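PDB 3BS4: KaiC-like domain-containing protein from Pyrococcus horikoshii, which is of unknown function but, as a KaiC-like protein with a RecA-like strand order, probably belongs to the P-loop NTPase superfamily. Local coordinates for residues R44-D49 / I76-N81; Y163-A168 / Y202-Y207; W187-V192 / R196-V201. All coordinates share one frame; numbering follows the deposited sequence.

Interaction 1: residues R44-D49 / I76-N81; sequences RKLKSD and IKYLEN
Y78, on the short helix 75-80, lays its ring against L46 and its hydroxyl against K47 where helix 34-47 runs out into a Schellman motif, an example of one aromatic residue bridging two helices of an alpha/beta fold. The closest CA pair across the contact, that of L46 and Y78, is still 7.9 Å apart, and it is the length of the tyrosine that spans this distance. L46 meets the ring with two parts of its side chain. CB sits over one face, off toward the rim, while the branch end CD2 comes within 3.9 Å of Y78 CD1. The L46 carbonyl also comes close, its O lying 3.4 Å from Y78 CE1. The phenol end reaches past L46 to the next residue, where Y78 OH packs 3.7 Å from K47 CA and slightly farther from its CG. With CG set beside its own backbone N (chi1 -77°), the otherwise extended K47 chain runs on to F71, whose carbonyl binds NZ. L46 O also accepts the helix-ending bond from D49 N at 3.0 Å; D49, at positive phi, is the C-prime residue. Just past the other helix, N81 turns its side chain back, ND2 bonding to K77 O at 2.8 Å and 163°, on the opposite face of that carbonyl from N81 N, so two donors grip one oxygen. V73, in the loop before helix 75-80, touches both L46 and Y78. L84 of strand 84-87 lies against Y78, while D49 forms salt bridges with R83 and R139, linking the end of helix 34-47 to the residues that lead into strands 84-87 and 141-146.

Interaction 2: residues Y163-A168 / Y202-Y207; sequences YLETSA and YRRADY
The R204 guanidinium has L164 O over one face, toward the rim and 3.7 Å from NH1, and the E165 carboxylate at its edge, close to its plane. A168 CB approaches obliquely, 3.8 Å from NH1. E165 OE1 takes both end nitrogens: NH2 forms the strong arm of the salt bridge, 2.8 Å long and 161° at the hydrogen, using the anti lone pair of OE1, whereas the NH1 bond is weak at 3.2 Å. The two planes are 41° apart, and one oxygen does all the bonding, so this is no flat bidentate pair. A bend at chi2 (59°) turns the E165 carboxylate toward the guanidinium of R204. R204 comes straight across from CG to NE, crossing the glutamate at about a right angle, and NE passes 3.7 Å from L164 CB before bonding to S200 OG one turn back. A leucine in place of R204 would probably leave E165 without its counter-charge and S200 OG without this donor. Behind the bridge, S167 OG lies above one face of the Y163 ring and bonds to Y163 O at 2.7 Å; Y163 OH binds a polar side chain of the peptide. Such a salt bridge, with L164 packed beneath, illustrates how neighbouring helices, here 157-173 and 195-204, are joined on the flank of a RecA-like sheet.

Interaction 3: residues W187-V192 / R196-V201; sequences WLWEGV and RVLLSV
W187 begins the contact on strand 184-190 by sending the far corner of its six-membered ring toward helix 195-204, where CZ3 touches V201 CG1 at 4.0 Å. Its NE1 is engaged by the backbone of the bound peptide, so one indole serves both the core and the peptide site. W189, two residues on, points to the same side and carries most of the packing. Its CG stands anti to the backbone N (chi1 -178°), which extends the indole across the helix surface. L198 CD1 lies over the face of the five-membered ring in a CH-pi contact, 3.5 Å from the centroid and only 8° off the normal. The six-membered end is met by two valines: V197 CG1 presses on CH2 at 3.4 Å, and V201 CG2 lies 4.2 Å from CE3. The indole is also pinned from its own strand end, for NE1 bonds to V192 O at 3.0 Å, with the oxygen in the ring plane but the nitrogen above the carbonyl plane. G191 makes that turn back possible: at its backbone angles a side chain would collide with the carbonyl O of E190, and its own carbonyl O accepts from H26. V192 closes the walk with CG1 against the second branch of L198, CD2, at 4.1 Å. Strand and helix run nearly antiparallel, their axes 158° apart in direction. This is the strand-loop-helix half of a beta-alpha-beta crossover, from strand 184-190 through helix 195-204 to the parallel strand 207-216, as in RecA-like folds.

Overall arrangement
Along the chain, interaction 1 closes before the other two open, while interaction 3 is nested inside the loop that interaction 2 closes. Interactions 2 and 3 share helix 195-204, have centres 10 Å apart and touch through L164, whose CD1 packs on V197, S200 and V201; together they form one continuous patch in which helices 157-173 and 195-204 meet each other and helix 195-204 packs on strand 184-190. Interaction 1 lies on the opposite side of the chain's centre, its centre 27 and 28 Å from theirs. The principle illustrated is that two contacts join helix to helix and the third joins helix to strand, all around one central sheet; the bound peptide meets Y163 and W187, of interactions 2 and 3.

Interaction 1: residues R44-D49 / I76-N81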
# COMPACT_ATOMS: atom_id res chain seq x y z
N ARG A 44 -6.65 9.05 5.38
CA ARG A 44 -6.59 10.48 5.07
C ARG A 44 -6.73 10.75 3.58
O ARG A 44 -7.36 11.73 3.19
CB ARG A 44 -5.29 11.10 5.59
CG ARG A 44 -5.21 11.16 7.11
CD ARG A 44 -5.65 12.52 7.62
NE ARG A 44 -4.82 13.58 7.05
CZ ARG A 44 -4.72 14.82 7.54
NH1 ARG A 44 -5.40 15.16 8.62
NH2 ARG A 44 -3.93 15.70 6.94
N LYS A 45 -6.18 9.87 2.74
CA LYS A 45 -6.30 10.05 1.29
C LYS A 45 -7.75 9.84 0.85
O LYS A 45 -8.25 10.56 -0.03
CB LYS A 45 -5.35 9.12 0.52
CG LYS A 45 -3.87 9.36 0.83
CD LYS A 45 -3.48 10.79 0.54
CE LYS A 45 -1.97 11.00 0.53
NZ LYS A 45 -1.63 12.45 0.40
N LEU A 46 -8.42 8.87 1.48
CA LEU A 46 -9.84 8.62 1.21
C LEU A 46 -10.70 9.79 1.66
O LEU A 46 -11.57 10.25 0.92
CB LEU A 46 -10.30 7.34 1.89
CG LEU A 46 -9.97 6.02 1.19
CD1 LEU A 46 -10.26 4.85 2.13
CD2 LEU A 46 -10.75 5.92 -0.12
N LYS A 47 -10.44 10.28 2.88
CA LYS A 47 -11.27 11.34 3.46
C LYS A 47 -11.10 12.67 2.74
O LYS A 47 -11.96 13.55 2.84
CB LYS A 47 -10.98 11.53 4.96
CG LYS A 47 -11.59 10.48 5.82
CD LYS A 47 -11.06 10.62 7.24
CE LYS A 47 -11.68 9.63 8.17
NZ LYS A 47 -11.05 9.73 9.52
N SER A 48 -9.99 12.81 2.01
CA SER A 48 -9.71 14.00 1.22
C SER A 48 -10.21 13.88 -0.22
O SER A 48 -9.80 14.65 -1.10
CB SER A 48 -8.22 14.32 1.27
OG SER A 48 -7.81 14.60 2.59
N ASP A 49 -11.09 12.91 -0.46
CA ASP A 49 -11.77 12.70 -1.75
C ASP A 49 -10.84 12.36 -2.92
O ASP A 49 -11.04 12.82 -4.04
CB ASP A 49 -12.67 13.91 -2.10
CG ASP A 49 -13.72 13.57 -3.15
OD1 ASP A 49 -14.39 12.53 -3.02
OD2 ASP A 49 -13.90 14.37 -4.09
N ILE A 76 -17.90 0.47 2.50
CA ILE A 76 -19.02 0.31 1.55
C ILE A 76 -19.41 1.61 0.85
O ILE A 76 -19.69 1.61 -0.36
CB ILE A 76 -20.30 -0.26 2.21
CG1 ILE A 76 -19.95 -1.15 3.42
CG2 ILE A 76 -21.18 -0.95 1.16
CD1 ILE A 76 -20.06 -2.64 3.22
N LYS A 77 -19.43 2.71 1.59
CA LYS A 77 -19.79 4.02 1.03
C LYS A 77 -18.77 4.48 -0.01
O LYS A 77 -19.14 5.01 -1.05
CB LYS A 77 -19.89 5.08 2.13
CG LYS A 77 -20.81 4.68 3.27
CD LYS A 77 -21.38 5.88 4.01
CE LYS A 77 -22.39 5.44 5.07
NZ LYS A 77 -23.32 4.39 4.56
N TYR A 78 -17.49 4.29 0.28
CA TYR A 78 -16.46 4.69 -0.67
C TYR A 78 -16.46 3.77 -1.88
O TYR A 78 -16.16 4.21 -2.99
CB TYR A 78 -15.07 4.70 -0.01
CG TYR A 78 -14.86 5.88 0.90
CD1 TYR A 78 -14.41 7.10 0.41
CD2 TYR A 78 -15.13 5.79 2.27
CE1 TYR A 78 -14.23 8.20 1.25
CE2 TYR A 78 -14.95 6.87 3.11
CZ TYR A 78 -14.50 8.07 2.60
OH TYR A 78 -14.31 9.15 3.44
N LEU A 79 -16.78 2.50 -1.68
CA LEU A 79 -16.92 1.58 -2.80
C LEU A 79 -18.09 1.97 -3.70
O LEU A 79 -17.94 2.09 -4.92
CB LEU A 79 -17.10 0.14 -2.30
CG LEU A 79 -15.90 -0.56 -1.66
CD1 LEU A 79 -16.38 -1.89 -1.09
CD2 LEU A 79 -14.78 -0.83 -2.67
N GLU A 80 -19.24 2.21 -3.08
CA GLU A 80 -20.46 2.46 -3.86
C GLU A 80 -20.41 3.82 -4.56
O GLU A 80 -21.06 4.02 -5.59
CB GLU A 80 -21.71 2.24 -2.98
CG GLU A 80 -21.91 0.73 -2.67
CD GLU A 80 -23.27 0.33 -2.07
OE1 GLU A 80 -24.10 1.21 -1.73
OE2 GLU A 80 -23.51 -0.90 -1.93
N ASN A 81 -19.61 4.73 -4.04
CA ASN A 81 -19.44 6.05 -4.64
C ASN A 81 -18.22 6.14 -5.55
O ASN A 81 -17.83 7.23 -5.96
CB ASN A 81 -19.45 7.14 -3.56
CG ASN A 81 -20.86 7.37 -2.98
OD1 ASN A 81 -21.68 8.07 -3.58
ND2 ASN A 81 -21.15 6.76 -1.83

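Interaction 2: residues Y163-A168 / Y202-Y207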
# COMPACT_ATOMS: atom_id res chain seq x y z
N TYR A 163 8.06 -13.11 -9.77
CA TYR A 163 6.79 -12.37 -9.82
C TYR A 163 6.98 -10.85 -9.81
O TYR A 163 6.33 -10.12 -10.58
CB TYR A 163 5.90 -12.82 -8.66
CG TYR A 163 4.77 -11.88 -8.39
CD1 TYR A 163 3.65 -11.85 -9.23
CD2 TYR A 163 4.83 -10.99 -7.32
CE1 TYR A 163 2.60 -10.97 -9.00
CE2 TYR A 163 3.78 -10.09 -7.08
CZ TYR A 163 2.68 -10.09 -7.94
OH TYR A 163 1.62 -9.23 -7.75
N LEU A 164 7.86 -10.38 -8.93
CA LEU A 164 8.15 -8.95 -8.83
C LEU A 164 8.68 -8.42 -10.15
O LEU A 164 8.33 -7.31 -10.55
CB LEU A 164 9.14 -8.61 -7.70
CG LEU A 164 8.61 -8.85 -6.28
CD1 LEU A 164 9.76 -8.82 -5.26
CD2 LEU A 164 7.53 -7.80 -5.95
N GLU A 165 9.53 -9.22 -10.81
CA GLU A 165 10.10 -8.76 -12.07
C GLU A 165 9.08 -8.82 -13.21
O GLU A 165 8.94 -7.88 -13.97
CB GLU A 165 11.39 -9.51 -12.42
CG GLU A 165 12.10 -8.95 -13.68
CD GLU A 165 12.50 -7.47 -13.60
OE1 GLU A 165 12.59 -6.89 -12.49
OE2 GLU A 165 12.73 -6.88 -14.68
N THR A 166 8.33 -9.91 -13.28
CA THR A 166 7.28 -10.02 -14.33
C THR A 166 6.23 -8.93 -14.17
O THR A 166 5.73 -8.41 -15.17
CB THR A 166 6.62 -11.40 -14.27
OG1 THR A 166 7.62 -12.42 -14.42
CG2 THR A 166 5.58 -11.56 -15.37
N SER A 167 5.89 -8.59 -12.93
CA SER A 167 4.99 -7.47 -12.65
C SER A 167 5.53 -6.19 -13.25
O SER A 167 4.80 -5.44 -13.89
CB SER A 167 4.81 -7.28 -11.15
OG SER A 167 4.24 -8.42 -10.59
N ALA A 168 6.81 -5.93 -13.03
CA ALA A 168 7.42 -4.70 -13.55
C ALA A 168 7.37 -4.72 -15.08
O ALA A 168 7.09 -3.70 -15.70
CB ALA A 168 8.85 -4.56 -13.06
N TYR A 202 13.02 -3.32 -1.53
CA TYR A 202 13.74 -2.09 -1.19
C TYR A 202 14.28 -1.42 -2.45
O TYR A 202 14.20 -0.19 -2.61
CB TYR A 202 14.93 -2.40 -0.28
CG TYR A 202 14.67 -2.30 1.21
CD1 TYR A 202 13.58 -2.95 1.81
CD2 TYR A 202 15.56 -1.61 2.03
CE1 TYR A 202 13.37 -2.87 3.20
CE2 TYR A 202 15.35 -1.52 3.41
CZ TYR A 202 14.26 -2.15 3.99
OH TYR A 202 14.11 -2.05 5.35
N ARG A 203 14.87 -2.22 -3.34
CA ARG A 203 15.48 -1.66 -4.54
C ARG A 203 14.44 -1.00 -5.44
O ARG A 203 14.68 0.07 -6.04
CB ARG A 203 16.29 -2.75 -5.27
CG ARG A 203 16.81 -2.36 -6.67
CD ARG A 203 17.78 -1.18 -6.62
NE ARG A 203 18.97 -1.54 -5.87
CZ ARG A 203 20.05 -0.77 -5.75
NH1 ARG A 203 20.11 0.42 -6.35
NH2 ARG A 203 21.08 -1.20 -5.04
N ARG A 204 13.27 -1.62 -5.53
CA ARG A 204 12.22 -1.15 -6.43
C ARG A 204 11.55 0.12 -5.94
O ARG A 204 11.09 0.95 -6.74
CB ARG A 204 11.19 -2.26 -6.64
CG ARG A 204 11.75 -3.41 -7.45
CD ARG A 204 10.79 -4.58 -7.47
NE ARG A 204 11.42 -5.77 -8.03
CZ ARG A 204 11.65 -5.96 -9.34
NH1 ARG A 204 11.29 -5.04 -10.23
NH2 ARG A 204 12.22 -7.07 -9.76
N ALA A 205 11.46 0.27 -4.62
CA ALA A 205 10.83 1.46 -4.02
C ALA A 205 11.65 2.74 -4.19
O ALA A 205 12.89 2.70 -4.13
CB ALA A 205 10.55 1.21 -2.55
N ASP A 206 10.96 3.87 -4.36
CA ASP A 206 11.65 5.17 -4.38
C ASP A 206 11.91 5.68 -2.97
O ASP A 206 12.94 6.33 -2.71
CB ASP A 206 10.83 6.19 -5.16
CG ASP A 206 10.58 5.73 -6.58
OD1 ASP A 206 11.57 5.60 -7.36
OD2 ASP A 206 9.40 5.48 -6.92
N TYR A 207 10.97 5.40 -2.06
CA TYR A 207 11.13 5.73 -0.65
C TYR A 207 11.03 4.45 0.15
O TYR A 207 10.21 3.61 -0.17
CB TYR A 207 10.00 6.65 -0.16
CG TYR A 207 9.93 8.00 -0.82
CD1 TYR A 207 10.40 9.15 -0.16
CD2 TYR A 207 9.35 8.16 -2.08
CE1 TYR A 207 10.31 10.41 -0.77
CE2 TYR A 207 9.26 9.40 -2.69
CZ TYR A 207 9.74 10.52 -2.03
OH TYR A 207 9.64 11.75 -2.67

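Interaction 3: residues W187-V192 / R196-V201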
# COMPACT_ATOMS: atom_id res chain seq x y z
N TRP A 187 3.45 0.33 -0.60
CA TRP A 187 3.54 -1.10 -0.33
C TRP A 187 3.80 -1.27 1.15
O TRP A 187 4.66 -0.59 1.71
CB TRP A 187 4.74 -1.70 -1.07
CG TRP A 187 4.49 -1.93 -2.51
CD1 TRP A 187 3.33 -1.67 -3.19
CD2 TRP A 187 5.40 -2.51 -3.45
NE1 TRP A 187 3.46 -2.05 -4.51
CE2 TRP A 187 4.71 -2.58 -4.69
CE3 TRP A 187 6.72 -2.97 -3.38
CZ2 TRP A 187 5.32 -3.09 -5.86
CZ3 TRP A 187 7.32 -3.47 -4.54
CH2 TRP A 187 6.61 -3.53 -5.76
N LEU A 188 3.12 -2.22 1.78
CA LEU A 188 3.43 -2.57 3.16
C LEU A 188 4.19 -3.89 3.17
O LEU A 188 3.80 -4.83 2.49
CB LEU A 188 2.13 -2.70 3.98
CG LEU A 188 2.28 -3.06 5.47
CD1 LEU A 188 3.08 -1.98 6.24
CD2 LEU A 188 0.93 -3.29 6.12
N TRP A 189 5.24 -3.99 3.99
CA TRP A 189 5.89 -5.29 4.19
C TRP A 189 5.99 -5.54 5.68
O TRP A 189 6.58 -4.74 6.39
CB TRP A 189 7.31 -5.31 3.57
CG TRP A 189 8.00 -6.64 3.71
CD1 TRP A 189 8.61 -7.14 4.81
CD2 TRP A 189 8.15 -7.63 2.68
NE1 TRP A 189 9.13 -8.40 4.55
CE2 TRP A 189 8.84 -8.73 3.25
CE3 TRP A 189 7.73 -7.72 1.35
CZ2 TRP A 189 9.15 -9.90 2.52
CZ3 TRP A 189 8.01 -8.88 0.62
CH2 TRP A 189 8.73 -9.95 1.21
N GLU A 190 5.38 -6.65 6.15
CA GLU A 190 5.31 -6.96 7.58
C GLU A 190 6.36 -8.00 7.93
O GLU A 190 6.31 -9.13 7.42
CB GLU A 190 3.90 -7.46 7.94
CG GLU A 190 2.84 -6.40 7.64
CD GLU A 190 1.43 -6.81 8.03
OE1 GLU A 190 1.16 -7.04 9.23
OE2 GLU A 190 0.58 -6.86 7.14
N GLY A 191 7.30 -7.62 8.79
CA GLY A 191 8.32 -8.56 9.28
C GLY A 191 9.55 -8.61 8.39
O GLY A 191 9.85 -7.66 7.65
N VAL A 192 10.29 -9.71 8.47
CA VAL A 192 11.47 -9.86 7.61
C VAL A 192 11.13 -10.93 6.61
O VAL A 192 10.89 -10.64 5.42
CB VAL A 192 12.75 -10.16 8.43
CG1 VAL A 192 13.96 -10.25 7.51
CG2 VAL A 192 12.95 -9.07 9.49
N ARG A 196 16.14 -11.90 0.75
CA ARG A 196 16.31 -11.68 -0.69
C ARG A 196 15.12 -10.96 -1.29
O ARG A 196 15.28 -10.06 -2.12
CB ARG A 196 16.54 -12.98 -1.45
CG ARG A 196 17.89 -13.60 -1.17
CD ARG A 196 18.17 -14.71 -2.17
NE ARG A 196 17.18 -15.77 -2.08
CZ ARG A 196 16.90 -16.62 -3.06
NH1 ARG A 196 17.52 -16.54 -4.23
NH2 ARG A 196 15.98 -17.55 -2.87
N VAL A 197 13.92 -11.37 -0.90
CA VAL A 197 12.73 -10.70 -1.44
C VAL A 197 12.66 -9.26 -0.91
O VAL A 197 12.33 -8.32 -1.64
CB VAL A 197 11.42 -11.47 -1.14
CG1 VAL A 197 10.23 -10.71 -1.75
CG2 VAL A 197 11.50 -12.91 -1.64
N LEU A 198 12.99 -9.09 0.36
CA LEU A 198 13.03 -7.76 0.93
C LEU A 198 14.05 -6.86 0.23
O LEU A 198 13.81 -5.68 0.02
CB LEU A 198 13.34 -7.87 2.43
CG LEU A 198 13.06 -6.73 3.38
CD1 LEU A 198 11.65 -6.14 3.25
CD2 LEU A 198 13.29 -7.27 4.80
N LEU A 199 15.18 -7.43 -0.18
CA LEU A 199 16.18 -6.69 -0.95
C LEU A 199 15.59 -6.16 -2.26
O LEU A 199 15.82 -5.02 -2.65
CB LEU A 199 17.35 -7.60 -1.27
CG LEU A 199 18.77 -7.06 -1.38
CD1 LEU A 199 19.15 -6.17 -0.18
CD2 LEU A 199 19.73 -8.25 -1.52
N SER A 200 14.81 -7.00 -2.94
CA SER A 200 14.20 -6.61 -4.22
C SER A 200 13.18 -5.50 -4.03
O SER A 200 13.14 -4.55 -4.81
CB SER A 200 13.58 -7.83 -4.90
OG SER A 200 13.02 -7.50 -6.16
N VAL A 201 12.34 -5.60 -2.99
CA VAL A 201 11.34 -4.56 -2.81
C VAL A 201 11.95 -3.25 -2.35
O VAL A 201 11.48 -2.17 -2.72
CB VAL A 201 10.13 -4.98 -1.91
CG1 VAL A 201 9.39 -6.18 -2.52
CG2 VAL A 201 10.58 -5.26 -0.51